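Local structure of ribose-phosphate pyrophosphokinase (7PN0) at residues 165-170 against 174-179; 184-189 against 210-215; 291-296 against 301-306. The protein probably catalyses transfer of the diphosphate group of ATP to ribose 5-phosphate, giving 5-phospho-alpha-D-ribosyl 1-diphosphate (PRPP), and binds ADP in this crystal. All coordinates share one frame; numbering follows the deposited sequence.

Contact 1. Residues 165-170 against 174-179; sequences VVAPDA and KRASAL. With SO4 (sulfate ion), chain F.
On the helix whose Ala176 packs against Val165, the flat guanidinium of Arg175 receives a sulfate ion at its edge, with the sulfur in its plane. Two nearly straight bonds hold the anion: Arg175 NE to sulfate O3, 2.8 Å, and Arg175 NH1 to sulfate O4, 3.0 Å. The chain is bent at chi3 (-70°), which turns the NE and NH1 edge to the ion. Thr127, Ser145 and Ala146 also bond the sulfate, which probably came from the crystallisation liquor.

The apolar part joins strand 163-167 to helix 173-183, the first step of a beta-alpha-beta unit. The short axes run almost antiparallel, 7.9 Å apart. Val165 splits its two methyls over the helix: CG1, anti to the backbone N (chi1 180°), lies 3.8 Å from Ala176 CB, and CG2 lies 4.0 Å from Leu179 CG. Ala167 CB faces Ala176 CB at 4.1 Å. A water joins Ala170 O to Lys174 N where the loop enters the helix.

The chemistry is thus divided. Two alanines facing each other, Ala167 and Ala176, let the helix lie close on the strand, while the charge of Arg175 is turned to an anion and probably balanced by it.

Contact 2. Residues 184-189 against 210-215; sequences GLPLAF and EGKTAL
Leu185 and Leu215 meet across strand 163-167, which lies between the parallel strands 187-194 and 213-218, so these two segments are not direct neighbours in the sheet. This is the parallel part of a mixed sheet, the second, C-terminal sheet of a chain built of two PRTase-like halves. Gly184 has left the preceding helix with a positive phi (65°), and the chain then turns into strand 187-194.

Contact is made over both faces of the middle strand. On the face covered by helix 173-183, the two leucines cross at about a right angle and touch by one methyl each. Leu185 also rests on Ala163, and Leu215 on Leu183. On the other face, Pro186 and Lys212 both pack on Val164. Lys212 is bent along its chain, with chi2 at -107° and chi3 at -89°, and this brings its amino end toward the proline ring. That approach is loose: Lys212 NZ stays 4.3 Å from Pro186 CG.

Farther along strand 187-194, Phe189 stacks edge-to-face on Phe189 of the second subunit. This part of the sheet therefore takes part in a subunit interface. Between the two segments the closest approach is Leu185 CD2 to Leu215 CD1, 3.7 Å.

Contact 3. Residues 291-296 against 301-306; sequences AEAIWR and ESVSSL. With SO4 (sulfate ion), chain E.
Ser302 meets Arg296 through its carbonyl, while its hydroxyl is gripped by three groups. Ser302 OG donates to sulfate O2 at 2.7 Å and accepts from Ser305 OG at 2.9 Å. It also accepts from Ser305 N, an ST motif starting the 3-10 turn. Ser304 N binds sulfate O3 at 3.0 Å.

The Arg296 chain, extended from CG to NE (chi2 -169°), carries the guanidinium alongside this turn. Arg296 NH1 bonds Ser302 O at 2.8 Å, and Arg296 NE makes a straight salt bridge to Glu292 OE2 at 2.9 Å, through the anti lone pair of that oxygen. Both partners lie in the guanidinium plane and fix its rotation. Leu306 CD2 sits over the centre of one face, 3.6 Å from Arg296 CZ and 3.4 Å from Glu292 CG. Leu306 CD1 rests on Ala293, and Val303 CG2 on Arg296 CB. Glu301 N donates to Arg296 O at 2.9 Å, tying the chain after the helix back to it. Glu301 OE1 lies near Arg296 NE but well off the guanidinium plane, adding charge without a bond.

Arg103 of the second subunit and Ser46 and Arg48 of the third complete the site of this sulfate, probably from the crystallisation liquor, in a place resembling the regulatory anion site of related PRPP synthases. Beneath, Ala293 and Val303 pack on strand 141-144, Ala293 also reaches strand 122-126, and Ile294 turns to helix 12-21.

Overall arrangement
Contacts 1 and 2 share one sheet and touch each other. Strand 163-167 of contact 1 is the middle strand spanned by contact 2, bonded through Val165 O to Ala188 N and through Val166 N to Leu215 O. Contact 1 is buried core, while contact 2 reaches from the core to the surface. Both rest mainly on apolar packing. Contact 3 lies apart, its centre about 27 Å from that of contact 1 and 33 Å from that of contact 2, against strands of the other sheet. It is partly buried and mixes a salt bridge and hydrogen bonds with apolar packing. Sulfate marks contacts 1 and 3, but in contact 3 two other subunits share the ion.

Contact 1. Residues 165-170 against 174-179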
# COMPACT_ATOMS: atom_id res chain seq x y z
N VAL A 165 13.12 7.64 46.55
CA VAL A 165 12.28 7.08 45.46
C VAL A 165 12.35 5.54 45.55
O VAL A 165 13.45 4.98 45.62
CB VAL A 165 12.73 7.64 44.09
CG1 VAL A 165 11.89 7.08 42.95
CG2 VAL A 165 12.68 9.15 44.07
N VAL A 166 11.21 4.87 45.54
CA VAL A 166 11.15 3.40 45.69
C VAL A 166 10.55 2.82 44.42
O VAL A 166 9.44 3.26 44.05
CB VAL A 166 10.31 3.01 46.92
CG1 VAL A 166 10.25 1.50 47.07
CG2 VAL A 166 10.83 3.70 48.18
N ALA A 167 11.22 1.85 43.82
CA ALA A 167 10.60 0.97 42.80
C ALA A 167 10.05 -0.27 43.49
O ALA A 167 10.80 -0.95 44.19
CB ALA A 167 11.61 0.60 41.76
N PRO A 168 8.75 -0.57 43.38
CA PRO A 168 8.19 -1.82 43.91
C PRO A 168 8.12 -3.01 42.94
O PRO A 168 7.45 -3.96 43.24
CB PRO A 168 6.76 -1.35 44.22
CG PRO A 168 6.43 -0.48 43.05
CD PRO A 168 7.70 0.29 42.80
N ASP A 169 8.71 -2.88 41.76
CA ASP A 169 8.71 -3.91 40.69
C ASP A 169 9.92 -3.65 39.81
O ASP A 169 10.19 -2.47 39.58
CB ASP A 169 7.46 -3.86 39.81
CG ASP A 169 6.29 -4.69 40.29
OD1 ASP A 169 6.45 -5.93 40.36
OD2 ASP A 169 5.21 -4.09 40.55
N ALA A 170 10.59 -4.70 39.32
CA ALA A 170 11.79 -4.54 38.47
C ALA A 170 11.50 -3.58 37.32
O ALA A 170 12.37 -2.75 37.06
CB ALA A 170 12.26 -5.88 37.91
N LYS A 174 13.56 1.94 35.97
CA LYS A 174 14.07 2.94 35.00
C LYS A 174 13.38 4.30 35.22
O LYS A 174 14.09 5.36 35.29
CB LYS A 174 13.84 2.44 33.57
CG LYS A 174 14.47 3.30 32.49
CD LYS A 174 13.99 2.99 31.07
CE LYS A 174 13.97 1.50 30.75
NZ LYS A 174 15.34 0.93 30.67
N ARG A 175 12.05 4.29 35.33
CA ARG A 175 11.24 5.52 35.53
C ARG A 175 11.52 6.08 36.94
O ARG A 175 11.72 7.31 37.09
CB ARG A 175 9.76 5.26 35.25
CG ARG A 175 8.89 6.50 35.45
CD ARG A 175 7.48 6.33 34.88
NE ARG A 175 7.43 6.28 33.43
CZ ARG A 175 7.23 5.21 32.66
NH1 ARG A 175 7.23 5.36 31.35
NH2 ARG A 175 7.08 3.98 33.17
N ALA A 176 11.61 5.21 37.94
CA ALA A 176 11.94 5.61 39.32
C ALA A 176 13.34 6.23 39.38
O ALA A 176 13.51 7.27 40.06
CB ALA A 176 11.78 4.44 40.26
N SER A 177 14.33 5.64 38.72
CA SER A 177 15.72 6.15 38.69
C SER A 177 15.80 7.56 38.09
O SER A 177 16.62 8.38 38.56
CB SER A 177 16.58 5.21 37.90
OG SER A 177 17.91 5.68 37.98
N ALA A 178 15.05 7.81 37.02
CA ALA A 178 14.98 9.13 36.35
C ALA A 178 14.46 10.16 37.35
O ALA A 178 15.04 11.25 37.39
CB ALA A 178 14.06 9.08 35.14
N LEU A 179 13.39 9.84 38.07
CA LEU A 179 12.79 10.73 39.10
C LEU A 179 13.83 10.99 40.20
O LEU A 179 14.02 12.15 40.60
CB LEU A 179 11.55 10.07 39.69
CG LEU A 179 10.93 10.85 40.84
CD1 LEU A 179 10.43 12.21 40.36
CD2 LEU A 179 9.81 10.08 41.48
S SO4 F . 7.83 9.06 30.67
O1 SO4 F . 8.96 9.69 30.04
O2 SO4 F . 6.77 10.04 30.76
O3 SO4 F . 8.19 8.61 32.04
O4 SO4 F . 7.38 7.96 29.88
O HOH W 1 13.35 -0.94 35.04

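Contact 2. Residues 184-189 against 210-215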
# COMPACT_ATOMS: atom_id res chain seq x y z
N GLY A 184 17.48 14.50 43.15
CA GLY A 184 18.72 14.31 43.93
C GLY A 184 18.48 13.41 45.11
O GLY A 184 18.98 13.71 46.18
N LEU A 185 17.74 12.34 44.92
CA LEU A 185 17.28 11.44 46.00
C LEU A 185 17.93 10.08 45.78
O LEU A 185 18.25 9.69 44.65
CB LEU A 185 15.76 11.30 45.92
CG LEU A 185 14.88 12.14 46.84
CD1 LEU A 185 15.54 13.40 47.37
CD2 LEU A 185 13.56 12.46 46.17
N PRO A 186 18.08 9.31 46.88
CA PRO A 186 18.47 7.92 46.79
C PRO A 186 17.32 7.13 46.15
O PRO A 186 16.19 7.57 46.20
CB PRO A 186 18.69 7.48 48.25
CG PRO A 186 17.85 8.45 49.07
CD PRO A 186 17.84 9.74 48.27
N LEU A 187 17.66 5.98 45.57
CA LEU A 187 16.71 5.04 44.92
C LEU A 187 16.71 3.76 45.74
O LEU A 187 17.78 3.28 46.06
CB LEU A 187 17.15 4.80 43.48
CG LEU A 187 16.26 3.89 42.64
CD1 LEU A 187 14.87 4.47 42.48
CD2 LEU A 187 16.88 3.65 41.27
N ALA A 188 15.54 3.26 46.12
CA ALA A 188 15.41 2.00 46.87
C ALA A 188 14.56 1.05 46.04
O ALA A 188 13.85 1.54 45.14
CB ALA A 188 14.81 2.24 48.23
N PHE A 189 14.61 -0.23 46.35
CA PHE A 189 13.77 -1.28 45.73
C PHE A 189 13.09 -2.06 46.84
O PHE A 189 13.78 -2.49 47.80
CB PHE A 189 14.61 -2.17 44.80
CG PHE A 189 13.78 -3.18 44.05
CD1 PHE A 189 13.44 -4.39 44.62
CD2 PHE A 189 13.27 -2.86 42.81
CE1 PHE A 189 12.60 -5.27 43.96
CE2 PHE A 189 12.45 -3.76 42.14
CZ PHE A 189 12.10 -4.95 42.72
N GLU A 210 13.27 3.45 56.19
CA GLU A 210 12.71 3.58 57.56
C GLU A 210 12.72 5.06 57.95
O GLU A 210 13.79 5.67 57.86
CB GLU A 210 13.48 2.73 58.58
CG GLU A 210 12.77 2.68 59.92
CD GLU A 210 13.55 2.01 61.02
OE1 GLU A 210 13.13 2.13 62.19
OE2 GLU A 210 14.58 1.38 60.72
N GLY A 211 11.55 5.59 58.34
CA GLY A 211 11.33 7.00 58.76
C GLY A 211 11.47 7.99 57.61
O GLY A 211 11.56 9.23 57.87
N LYS A 212 11.48 7.50 56.36
CA LYS A 212 11.69 8.39 55.19
C LYS A 212 10.34 8.63 54.52
O LYS A 212 9.40 7.83 54.71
CB LYS A 212 12.74 7.82 54.23
CG LYS A 212 14.06 7.41 54.88
CD LYS A 212 15.21 8.35 54.60
CE LYS A 212 15.98 8.00 53.34
NZ LYS A 212 17.36 8.55 53.36
N THR A 213 10.26 9.73 53.78
CA THR A 213 9.13 10.03 52.88
C THR A 213 9.41 9.27 51.58
O THR A 213 10.34 9.65 50.88
CB THR A 213 8.97 11.53 52.65
OG1 THR A 213 8.64 12.03 53.94
CG2 THR A 213 7.88 11.88 51.66
N ALA A 214 8.72 8.17 51.35
CA ALA A 214 8.90 7.34 50.15
C ALA A 214 8.05 7.93 49.01
O ALA A 214 6.84 8.22 49.21
CB ALA A 214 8.51 5.93 50.46
N LEU A 215 8.66 8.05 47.83
CA LEU A 215 7.99 8.51 46.59
C LEU A 215 7.87 7.30 45.65
O LEU A 215 8.89 6.64 45.41
CB LEU A 215 8.84 9.62 45.97
CG LEU A 215 9.25 10.75 46.89
CD1 LEU A 215 9.91 11.84 46.09
CD2 LEU A 215 8.05 11.29 47.67

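Contact 3. Residues 291-296 against 301-306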
# COMPACT_ATOMS: atom_id res chain seq x y z
N ALA A 291 0.04 21.83 24.30
CA ALA A 291 -0.11 23.05 23.48
C ALA A 291 1.24 23.48 22.90
O ALA A 291 1.31 23.76 21.70
CB ALA A 291 -0.77 24.12 24.28
N GLU A 292 2.30 23.47 23.68
CA GLU A 292 3.65 23.85 23.22
C GLU A 292 4.09 22.85 22.14
O GLU A 292 4.68 23.29 21.16
CB GLU A 292 4.66 23.90 24.37
CG GLU A 292 5.98 24.55 23.98
CD GLU A 292 5.83 25.92 23.34
OE1 GLU A 292 4.95 26.68 23.79
OE2 GLU A 292 6.56 26.22 22.36
N ALA A 293 3.91 21.54 22.37
CA ALA A 293 4.29 20.51 21.37
C ALA A 293 3.53 20.77 20.06
O ALA A 293 4.14 20.79 18.96
CB ALA A 293 4.02 19.14 21.96
N ILE A 294 2.22 21.00 20.14
CA ILE A 294 1.39 21.23 18.93
C ILE A 294 1.94 22.48 18.23
O ILE A 294 2.14 22.42 17.00
CB ILE A 294 -0.11 21.28 19.25
CG1 ILE A 294 -0.62 19.89 19.65
CG2 ILE A 294 -0.91 21.86 18.11
CD1 ILE A 294 -1.97 19.89 20.33
N TRP A 295 2.19 23.56 18.98
CA TRP A 295 2.73 24.82 18.40
C TRP A 295 4.01 24.48 17.61
O TRP A 295 4.16 24.90 16.44
CB TRP A 295 2.96 25.87 19.49
CG TRP A 295 3.48 27.15 18.92
CD1 TRP A 295 4.71 27.72 19.14
CD2 TRP A 295 2.79 28.01 18.01
NE1 TRP A 295 4.81 28.88 18.44
CE2 TRP A 295 3.67 29.07 17.70
CE3 TRP A 295 1.53 27.97 17.38
CZ2 TRP A 295 3.32 30.08 16.80
CZ3 TRP A 295 1.20 28.96 16.47
CH2 TRP A 295 2.08 30.01 16.21
N ARG A 296 4.88 23.67 18.19
CA ARG A 296 6.20 23.36 17.59
C ARG A 296 6.03 22.39 16.42
O ARG A 296 6.70 22.60 15.41
CB ARG A 296 7.10 22.79 18.67
CG ARG A 296 7.47 23.87 19.66
CD ARG A 296 8.54 23.43 20.59
NE ARG A 296 8.70 24.46 21.61
CZ ARG A 296 9.79 24.61 22.32
NH1 ARG A 296 10.81 23.80 22.13
NH2 ARG A 296 9.86 25.56 23.23
N GLU A 301 9.39 23.56 14.82
CA GLU A 301 10.36 23.85 15.90
C GLU A 301 10.60 22.56 16.69
O GLU A 301 9.85 21.56 16.52
CB GLU A 301 9.84 24.98 16.77
CG GLU A 301 9.74 26.32 16.04
CD GLU A 301 9.03 27.40 16.86
OE1 GLU A 301 8.55 27.10 17.93
OE2 GLU A 301 8.92 28.52 16.37
N SER A 302 11.58 22.57 17.57
CA SER A 302 12.07 21.34 18.24
C SER A 302 11.11 20.90 19.36
O SER A 302 11.06 21.56 20.44
CB SER A 302 13.46 21.53 18.76
OG SER A 302 13.84 20.39 19.50
N VAL A 303 10.37 19.83 19.15
CA VAL A 303 9.59 19.15 20.22
C VAL A 303 10.57 18.49 21.20
O VAL A 303 10.33 18.57 22.42
CB VAL A 303 8.55 18.17 19.63
CG1 VAL A 303 7.76 17.43 20.70
CG2 VAL A 303 7.58 18.88 18.71
N SER A 304 11.68 17.90 20.74
CA SER A 304 12.68 17.22 21.63
C SER A 304 13.19 18.18 22.72
O SER A 304 13.46 17.71 23.81
CB SER A 304 13.85 16.67 20.87
OG SER A 304 13.34 15.80 19.89
N SER A 305 13.29 19.47 22.42
CA SER A 305 13.81 20.49 23.38
C SER A 305 12.87 20.63 24.59
O SER A 305 13.32 21.16 25.63
CB SER A 305 14.01 21.79 22.69
OG SER A 305 15.07 21.60 21.79
N LEU A 306 11.63 20.17 24.49
CA LEU A 306 10.63 20.26 25.60
C LEU A 306 11.02 19.28 26.70
O LEU A 306 10.46 19.36 27.79
CB LEU A 306 9.22 19.99 25.06
CG LEU A 306 8.65 21.07 24.15
CD1 LEU A 306 7.33 20.61 23.56
CD2 LEU A 306 8.48 22.40 24.90
S SO4 E . 12.95 17.74 16.91
O1 SO4 E . 12.52 18.58 15.88
O2 SO4 E . 13.99 18.40 17.68
O3 SO4 E . 11.88 17.44 17.81
O4 SO4 E . 13.51 16.52 16.36